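Local coordinates for methane monooxygenase regulatory protein B (Methylococcus capsulatus, PDB 4GAM), which regulates soluble methane monooxygenase as a small partner protein without a metal centre of its own, probably by binding the hydroxylase component, at residues L42-E47 with G75-K80; N65-V70 with I79-K84. One frame throughout, in Å; residues are numbered along the deposited sequence.

Contact 1: residues L42-E47 with G75-K80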
ATOM      1  N   LEU D  42      12.091 -17.783   0.873  1.00 59.33           N
ATOM      2  CA  LEU D  42      11.789 -16.443   1.367  1.00 57.78           C
ATOM      3  C   LEU D  42      11.996 -15.367   0.298  1.00 47.74           C
ATOM      4  O   LEU D  42      13.092 -15.209  -0.241  1.00 40.16           O
ATOM      5  CB  LEU D  42      12.620 -16.135   2.614  1.00 58.06           C
ATOM      6  CG  LEU D  42      12.396 -17.073   3.805  1.00 59.41           C
ATOM      7  CD1 LEU D  42      13.317 -16.711   4.957  1.00 62.80           C
ATOM      8  CD2 LEU D  42      10.946 -17.045   4.256  1.00 53.80           C
ATOM      9  N   LYS D  43      10.926 -14.631   0.008  1.00 38.23           N
ATOM     10  CA  LYS D  43      10.923 -13.598  -1.023  1.00 34.18           C
ATOM     11  C   LYS D  43      11.907 -12.471  -0.706  1.00 36.48           C
ATOM     12  O   LYS D  43      11.956 -11.977   0.422  1.00 27.73           O
ATOM     13  CB  LYS D  43       9.506 -13.042  -1.170  1.00 41.36           C
ATOM     14  CG  LYS D  43       9.273 -12.181  -2.393  1.00 42.84           C
ATOM     15  CD  LYS D  43       7.844 -11.652  -2.404  1.00 41.37           C
ATOM     16  CE  LYS D  43       7.548 -10.880  -3.675  1.00 38.23           C
ATOM     17  NZ  LYS D  43       6.246 -10.164  -3.607  1.00 32.56           N
ATOM     18  N   LYS D  44      12.685 -12.070  -1.711  1.00 50.49           N
ATOM     19  CA  LYS D  44      13.727 -11.054  -1.534  1.00 49.46           C
ATOM     20  C   LYS D  44      13.167  -9.651  -1.300  1.00 50.71           C
ATOM     21  O   LYS D  44      12.767  -8.966  -2.241  1.00 46.73           O
ATOM     22  CB  LYS D  44      14.687 -11.036  -2.729  1.00 31.82           C
ATOM     23  CG  LYS D  44      16.098 -11.500  -2.396  1.00 41.02           C
ATOM     24  CD  LYS D  44      17.129 -11.014  -3.410  1.00 49.75           C
ATOM     25  CE  LYS D  44      18.136 -10.066  -2.768  1.00 52.77           C
ATOM     26  NZ  LYS D  44      17.518  -8.769  -2.371  1.00 48.27           N
ATOM     27  N   SER D  45      13.159  -9.229  -0.039  1.00 44.32           N
ATOM     28  CA  SER D  45      12.689  -7.900   0.332  1.00 34.63           C
ATOM     29  C   SER D  45      13.532  -7.346   1.474  1.00 33.20           C
ATOM     30  O   SER D  45      14.480  -7.989   1.920  1.00 24.83           O
ATOM     31  CB  SER D  45      11.217  -7.947   0.745  1.00 35.63           C
ATOM     32  OG  SER D  45      11.054  -8.616   1.985  1.00 38.08           O
ATOM     33  N   ASP D  46      13.178  -6.156   1.949  1.00 32.12           N
ATOM     34  CA  ASP D  46      13.944  -5.495   3.002  1.00 46.02           C
ATOM     35  C   ASP D  46      13.930  -6.275   4.319  1.00 52.98           C
ATOM     36  O   ASP D  46      14.979  -6.505   4.919  1.00 59.74           O
ATOM     37  CB  ASP D  46      13.439  -4.065   3.219  1.00 54.98           C
ATOM     38  CG  ASP D  46      14.469  -3.178   3.897  1.00 54.56           C
ATOM     39  OD1 ASP D  46      15.680  -3.453   3.749  1.00 53.01           O
ATOM     40  OD2 ASP D  46      14.069  -2.203   4.571  1.00 48.05           O
ATOM     41  N   GLU D  47      12.743  -6.685   4.760  1.00 55.84           N
ATOM     42  CA  GLU D  47      12.595  -7.404   6.024  1.00 53.91           C
ATOM     43  C   GLU D  47      13.258  -8.779   6.000  1.00 50.18           C
ATOM     44  O   GLU D  47      13.944  -9.162   6.948  1.00 24.79           O
ATOM     45  CB  GLU D  47      11.116  -7.554   6.394  1.00 52.69           C
ATOM     46  CG  GLU D  47      10.378  -6.241   6.611  1.00 53.05           C
ATOM     47  CD  GLU D  47       9.912  -5.603   5.316  1.00 50.84           C
ATOM     48  OE1 GLU D  47      10.325  -6.072   4.233  1.00 51.17           O
ATOM     49  OE2 GLU D  47       9.123  -4.637   5.377  1.00 47.21           O
ATOM     50  N   GLY D  75      14.730 -13.657  -7.332  1.00 59.45           N
ATOM     51  CA  GLY D  75      14.073 -12.781  -6.388  1.00 55.08           C
ATOM     52  C   GLY D  75      13.706 -13.471  -5.094  1.00 51.13           C
ATOM     53  O   GLY D  75      12.819 -13.013  -4.375  1.00 55.76           O
ATOM     54  N   TYR D  76      14.385 -14.572  -4.790  1.00 42.70           N
ATOM     55  CA  TYR D  76      14.122 -15.274  -3.540  1.00 46.77           C
ATOM     56  C   TYR D  76      15.342 -15.959  -2.944  1.00 46.26           C
ATOM     57  O   TYR D  76      16.352 -16.167  -3.617  1.00 39.75           O
ATOM     58  CB  TYR D  76      12.977 -16.280  -3.699  1.00 43.38           C
ATOM     59  CG  TYR D  76      13.275 -17.474  -4.583  1.00 36.35           C
ATOM     60  CD1 TYR D  76      13.830 -18.635  -4.053  1.00 32.33           C
ATOM     61  CD2 TYR D  76      12.968 -17.450  -5.939  1.00 25.11           C
ATOM     62  CE1 TYR D  76      14.084 -19.728  -4.848  1.00 44.33           C
ATOM     63  CE2 TYR D  76      13.218 -18.536  -6.744  1.00 51.89           C
ATOM     64  CZ  TYR D  76      13.777 -19.675  -6.194  1.00 51.39           C
ATOM     65  OH  TYR D  76      14.027 -20.768  -6.994  1.00 41.60           O
ATOM     66  N   TRP D  77      15.225 -16.308  -1.667  1.00 54.44           N
ATOM     67  CA  TRP D  77      16.274 -17.022  -0.960  1.00 55.40           C
ATOM     68  C   TRP D  77      15.890 -18.482  -0.793  1.00 47.94           C
ATOM     69  O   TRP D  77      14.841 -18.801  -0.234  1.00 44.15           O
ATOM     70  CB  TRP D  77      16.529 -16.387   0.406  1.00 46.71           C
ATOM     71  CG  TRP D  77      16.978 -14.974   0.316  1.00 39.78           C
ATOM     72  CD1 TRP D  77      16.222 -13.859   0.522  1.00 43.37           C
ATOM     73  CD2 TRP D  77      18.289 -14.515  -0.024  1.00 39.42           C
ATOM     74  NE1 TRP D  77      16.985 -12.732   0.345  1.00 38.25           N
ATOM     75  CE2 TRP D  77      18.257 -13.108   0.004  1.00 37.52           C
ATOM     76  CE3 TRP D  77      19.488 -15.158  -0.342  1.00 37.28           C
ATOM     77  CZ2 TRP D  77      19.379 -12.331  -0.276  1.00 37.66           C
ATOM     78  CZ3 TRP D  77      20.598 -14.388  -0.622  1.00 35.86           C
ATOM     79  CH2 TRP D  77      20.538 -12.988  -0.587  1.00 38.66           C
ATOM     80  N   TRP D  78      16.744 -19.364  -1.288  1.00 45.32           N
ATOM     81  CA  TRP D  78      16.522 -20.790  -1.145  1.00 48.61           C
ATOM     82  C   TRP D  78      17.237 -21.273   0.116  1.00 42.55           C
ATOM     83  O   TRP D  78      18.457 -21.400   0.136  1.00 41.10           O
ATOM     84  CB  TRP D  78      17.024 -21.521  -2.390  1.00 47.86           C
ATOM     85  CG  TRP D  78      16.729 -22.987  -2.418  1.00 41.20           C
ATOM     86  CD1 TRP D  78      15.600 -23.593  -2.894  1.00 32.77           C
ATOM     87  CD2 TRP D  78      17.592 -24.037  -1.970  1.00 43.31           C
ATOM     88  NE1 TRP D  78      15.706 -24.956  -2.762  1.00 26.03           N
ATOM     89  CE2 TRP D  78      16.918 -25.255  -2.198  1.00 47.14           C
ATOM     90  CE3 TRP D  78      18.866 -24.065  -1.396  1.00 39.48           C
ATOM     91  CZ2 TRP D  78      17.479 -26.488  -1.868  1.00 40.28           C
ATOM     92  CZ3 TRP D  78      19.420 -25.288  -1.070  1.00 43.86           C
ATOM     93  CH2 TRP D  78      18.729 -26.483  -1.310  1.00 39.89           C
ATOM     94  N   ILE D  79      16.463 -21.513   1.171  1.00 42.20           N
ATOM     95  CA  ILE D  79      17.001 -21.959   2.452  1.00 39.40           C
ATOM     96  C   ILE D  79      16.722 -23.445   2.663  1.00 37.39           C
ATOM     97  O   ILE D  79      15.629 -23.922   2.366  1.00 39.58           O
ATOM     98  CB  ILE D  79      16.394 -21.154   3.633  1.00 42.11           C
ATOM     99  CG1 ILE D  79      16.752 -19.677   3.525  1.00 37.18           C
ATOM    100  CG2 ILE D  79      16.868 -21.687   4.966  1.00 41.75           C
ATOM    101  CD1 ILE D  79      15.619 -18.824   3.026  1.00 33.42           C
ATOM    102  N   LYS D  80      17.714 -24.171   3.168  1.00 26.05           N
ATOM    103  CA  LYS D  80      17.569 -25.598   3.430  1.00 26.36           C
ATOM    104  C   LYS D  80      18.355 -25.992   4.675  1.00 38.16           C
ATOM    105  O   LYS D  80      19.553 -25.735   4.769  1.00 39.83           O
ATOM    106  CB  LYS D  80      18.042 -26.408   2.221  1.00 39.92           C
ATOM    107  CG  LYS D  80      18.036 -27.921   2.408  1.00 33.41           C
ATOM    108  CD  LYS D  80      17.750 -28.608   1.083  1.00 35.10           C
ATOM    109  CE  LYS D  80      17.919 -30.112   1.160  1.00 38.16           C
ATOM    110  NZ  LYS D  80      17.419 -30.772  -0.081  1.00 35.77           N
TER
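W77 and L42 are joined by a pair of backbone bonds. L42 N donates to W77 O at 3.1 Å, nearly straight at 169°. W77 N returns a bond to L42 O at 2.8 Å from above that carbonyl's plane. They form a hydrogen-bonded antiparallel pair; next to it K43 and Y76 are a non-hydrogen-bonded one. Just past the strand end K44 N still reaches G75 O, at 2.8 Å, so the pairing runs on into the loop. K44 then runs its aliphatic chain obliquely past the indole, with CG 3.1 Å from W77 NE1 and, after a bend at chi3 (116°), CE 3.6 Å from W77 CZ2. The indole N-H itself is taken by N49 OD1, which helps to set the rotation of the ring. On the same face L42 CD1 meets I79 CD1 at 3.7 Å, the two branched chains crossing obliquely. K43 and Y76 point to the reverse face, where K43 NZ and Y76 OH find partners on other protein chains. Helix 46-63, which begins right after S45 at its N-cap position, covers L42 and W77 with I48, while strand 76-82 lies in the sheet between strands 37-43 and 69-72.

Contact 2: residues N65-V70 with I79-K84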
ATOM      1  N   ASN D  65      20.784 -23.983  14.808  1.00 45.00           N
ATOM      2  CA  ASN D  65      20.826 -24.927  13.693  1.00 43.64           C
ATOM      3  C   ASN D  65      21.984 -24.656  12.731  1.00 43.70           C
ATOM      4  O   ASN D  65      21.826 -23.912  11.767  1.00 33.55           O
ATOM      5  CB  ASN D  65      19.497 -24.899  12.930  1.00 39.52           C
ATOM      6  CG  ASN D  65      19.326 -26.088  11.997  1.00 46.68           C
ATOM      7  OD1 ASN D  65      20.280 -26.808  11.701  1.00 44.02           O
ATOM      8  ND2 ASN D  65      18.102 -26.292  11.522  1.00 56.67           N
ATOM      9  N   PRO D  66      23.147 -25.282  12.980  1.00 50.39           N
ATOM     10  CA  PRO D  66      24.362 -25.101  12.173  1.00 44.84           C
ATOM     11  C   PRO D  66      24.255 -25.689  10.768  1.00 43.83           C
ATOM     12  O   PRO D  66      25.241 -25.676  10.026  1.00 35.39           O
ATOM     13  CB  PRO D  66      25.430 -25.865  12.967  1.00 49.75           C
ATOM     14  CG  PRO D  66      24.868 -26.011  14.341  1.00 60.01           C
ATOM     15  CD  PRO D  66      23.393 -26.140  14.150  1.00 57.05           C
ATOM     16  N   THR D  67      23.077 -26.191  10.413  1.00 46.41           N
ATOM     17  CA  THR D  67      22.879 -26.845   9.127  1.00 45.17           C
ATOM     18  C   THR D  67      22.013 -26.020   8.175  1.00 46.43           C
ATOM     19  O   THR D  67      21.601 -26.515   7.125  1.00 51.94           O
ATOM     20  CB  THR D  67      22.236 -28.238   9.295  1.00 48.23           C
ATOM     21  OG1 THR D  67      20.877 -28.092   9.729  1.00 52.48           O
ATOM     22  CG2 THR D  67      23.007 -29.073  10.313  1.00 41.05           C
ATOM     23  N   VAL D  68      21.727 -24.772   8.534  1.00 38.70           N
ATOM     24  CA  VAL D  68      20.899 -23.934   7.671  1.00 39.36           C
ATOM     25  C   VAL D  68      21.708 -23.322   6.532  1.00 36.21           C
ATOM     26  O   VAL D  68      22.625 -22.529   6.754  1.00 34.42           O
ATOM     27  CB  VAL D  68      20.128 -22.838   8.448  1.00 44.29           C
ATOM     28  CG1 VAL D  68      21.044 -22.091   9.391  1.00 49.43           C
ATOM     29  CG2 VAL D  68      19.462 -21.872   7.480  1.00 46.98           C
ATOM     30  N   ASN D  69      21.366 -23.710   5.309  1.00 31.57           N
ATOM     31  CA  ASN D  69      22.048 -23.202   4.129  1.00 34.96           C
ATOM     32  C   ASN D  69      21.122 -22.376   3.254  1.00 45.39           C
ATOM     33  O   ASN D  69      20.147 -22.892   2.706  1.00 52.54           O
ATOM     34  CB  ASN D  69      22.647 -24.348   3.316  1.00 37.94           C
ATOM     35  CG  ASN D  69      23.200 -23.886   1.980  1.00 52.82           C
ATOM     36  OD1 ASN D  69      22.520 -23.956   0.954  1.00 54.89           O
ATOM     37  ND2 ASN D  69      24.440 -23.408   1.986  1.00 60.39           N
ATOM     38  N   VAL D  70      21.428 -21.090   3.132  1.00 46.85           N
ATOM     39  CA  VAL D  70      20.688 -20.207   2.241  1.00 52.93           C
ATOM     40  C   VAL D  70      21.518 -19.921   0.986  1.00 54.02           C
ATOM     41  O   VAL D  70      22.736 -19.753   1.056  1.00 52.61           O
ATOM     42  CB  VAL D  70      20.249 -18.895   2.961  1.00 37.64           C
ATOM     43  CG1 VAL D  70      20.877 -18.804   4.343  1.00 27.06           C
ATOM     44  CG2 VAL D  70      20.568 -17.654   2.124  1.00 32.34           C
ATOM     45  N   ILE D  79      16.463 -21.513   1.171  1.00 42.20           N
ATOM     46  CA  ILE D  79      17.001 -21.959   2.452  1.00 39.40           C
ATOM     47  C   ILE D  79      16.722 -23.445   2.663  1.00 37.39           C
ATOM     48  O   ILE D  79      15.629 -23.922   2.366  1.00 39.58           O
ATOM     49  CB  ILE D  79      16.394 -21.154   3.633  1.00 42.11           C
ATOM     50  CG1 ILE D  79      16.752 -19.677   3.525  1.00 37.18           C
ATOM     51  CG2 ILE D  79      16.868 -21.687   4.966  1.00 41.75           C
ATOM     52  CD1 ILE D  79      15.619 -18.824   3.026  1.00 33.42           C
ATOM     53  N   LYS D  80      17.714 -24.171   3.168  1.00 26.05           N
ATOM     54  CA  LYS D  80      17.569 -25.598   3.430  1.00 26.36           C
ATOM     55  C   LYS D  80      18.355 -25.992   4.675  1.00 38.16           C
ATOM     56  O   LYS D  80      19.553 -25.735   4.769  1.00 39.83           O
ATOM     57  CB  LYS D  80      18.042 -26.408   2.221  1.00 39.92           C
ATOM     58  CG  LYS D  80      18.036 -27.921   2.408  1.00 33.41           C
ATOM     59  CD  LYS D  80      17.750 -28.608   1.083  1.00 35.10           C
ATOM     60  CE  LYS D  80      17.919 -30.112   1.160  1.00 38.16           C
ATOM     61  NZ  LYS D  80      17.419 -30.772  -0.081  1.00 35.77           N
ATOM     62  N   ALA D  81      17.672 -26.611   5.633  1.00 40.58           N
ATOM     63  CA  ALA D  81      18.308 -27.019   6.882  1.00 37.88           C
ATOM     64  C   ALA D  81      17.904 -28.435   7.263  1.00 42.25           C
ATOM     65  O   ALA D  81      17.003 -29.017   6.658  1.00 36.86           O
ATOM     66  CB  ALA D  81      17.951 -26.053   8.000  1.00 35.82           C
ATOM     67  N   ASN D  82      18.575 -28.983   8.270  1.00 44.95           N
ATOM     68  CA  ASN D  82      18.266 -30.319   8.760  1.00 37.15           C
ATOM     69  C   ASN D  82      17.323 -30.298   9.958  1.00 42.31           C
ATOM     70  O   ASN D  82      17.650 -29.751  11.012  1.00 47.83           O
ATOM     71  CB  ASN D  82      19.548 -31.074   9.117  1.00 32.58           C
ATOM     72  CG  ASN D  82      20.196 -31.720   7.913  1.00 46.20           C
ATOM     73  OD1 ASN D  82      21.104 -31.157   7.302  1.00 52.96           O
ATOM     74  ND2 ASN D  82      19.727 -32.913   7.561  1.00 48.83           N
ATOM     75  N   GLY D  83      16.149 -30.896   9.787  1.00 40.76           N
ATOM     76  CA  GLY D  83      15.205 -31.032  10.879  1.00 35.35           C
ATOM     77  C   GLY D  83      14.127 -29.969  10.877  1.00 50.59           C
ATOM     78  O   GLY D  83      12.957 -30.273  10.650  1.00 62.16           O
ATOM     79  N   LYS D  84      14.517 -28.720  11.124  1.00 57.56           N
ATOM     80  CA  LYS D  84      13.541 -27.649  11.294  1.00 52.37           C
ATOM     81  C   LYS D  84      14.151 -26.250  11.280  1.00 45.19           C
ATOM     82  O   LYS D  84      15.359 -26.080  11.458  1.00 34.10           O
ATOM     83  CB  LYS D  84      12.795 -27.836  12.615  1.00 49.68           C
ATOM     84  CG  LYS D  84      13.675 -27.626  13.835  1.00 50.09           C
ATOM     85  CD  LYS D  84      12.881 -27.780  15.114  1.00 48.99           C
ATOM     86  CE  LYS D  84      13.391 -26.845  16.194  1.00 47.13           C
ATOM     87  NZ  LYS D  84      12.508 -26.882  17.390  1.00 48.38           N
TER
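N65 OD1 is held by two donors from one residue: T67 N at 3.1 Å, from above the amide plane, and the T67 hydroxyl OG1, which donates in the plane onto a lone pair. The first bond makes an Asx turn, set within the type I turn from N65 to V68. T67 OG1 sits between its own backbone N and carbonyl carbon (chi1 70°), where it also accepts from N82 N at 2.9 Å and carries the grip across to strand 76-82. With CG anti to the backbone N, N65 sends ND2 toward 79-84, where it rests 3.5 Å from A81 CB and makes a weak, bent bond (124°) to K84 O. An alanine in place of N65 would remove both branches of the amide and would probably loosen the turn and its tie to residues 82-84. Farther along, N69 N donates to K80 O at 2.8 Å and K80 N donates back to N69 O, each from above the carbonyl plane. The V68 and I79 side chains lie side by side, pointing the same way, with CG2 of V68 3.6 Å from CG2 of I79, and V70 CB packs on I79 CG1. A81 CA-H points at T67 O, which also accepts from N6 ND2. The whole is the open end of an antiparallel beta hairpin, strands 69-72 and 76-82, with an Asx turn leading into its first strand.

Strand 76-82 serves both contacts, using its start in contact 1 and its end in contact 2, whose centres lie about 14 Å apart. It pairs with 37-43 along one edge and with 69-72 along the other, and I79, shared by the two contacts, is one of the side chains that touch both neighbours, W77 another. The contacts also meet directly, W77 CE3 packing on V70 CG2 at 3.7 Å. Helix 46-63, which starts at the end of 42-47 and runs almost to 65-70, lays residues over both: F51 on L42, I52 on W77, L56 on V68 and L57 on V70. K80, which pairs with N69 in contact 2, sends its NZ to an acidic side chain of another protein chain.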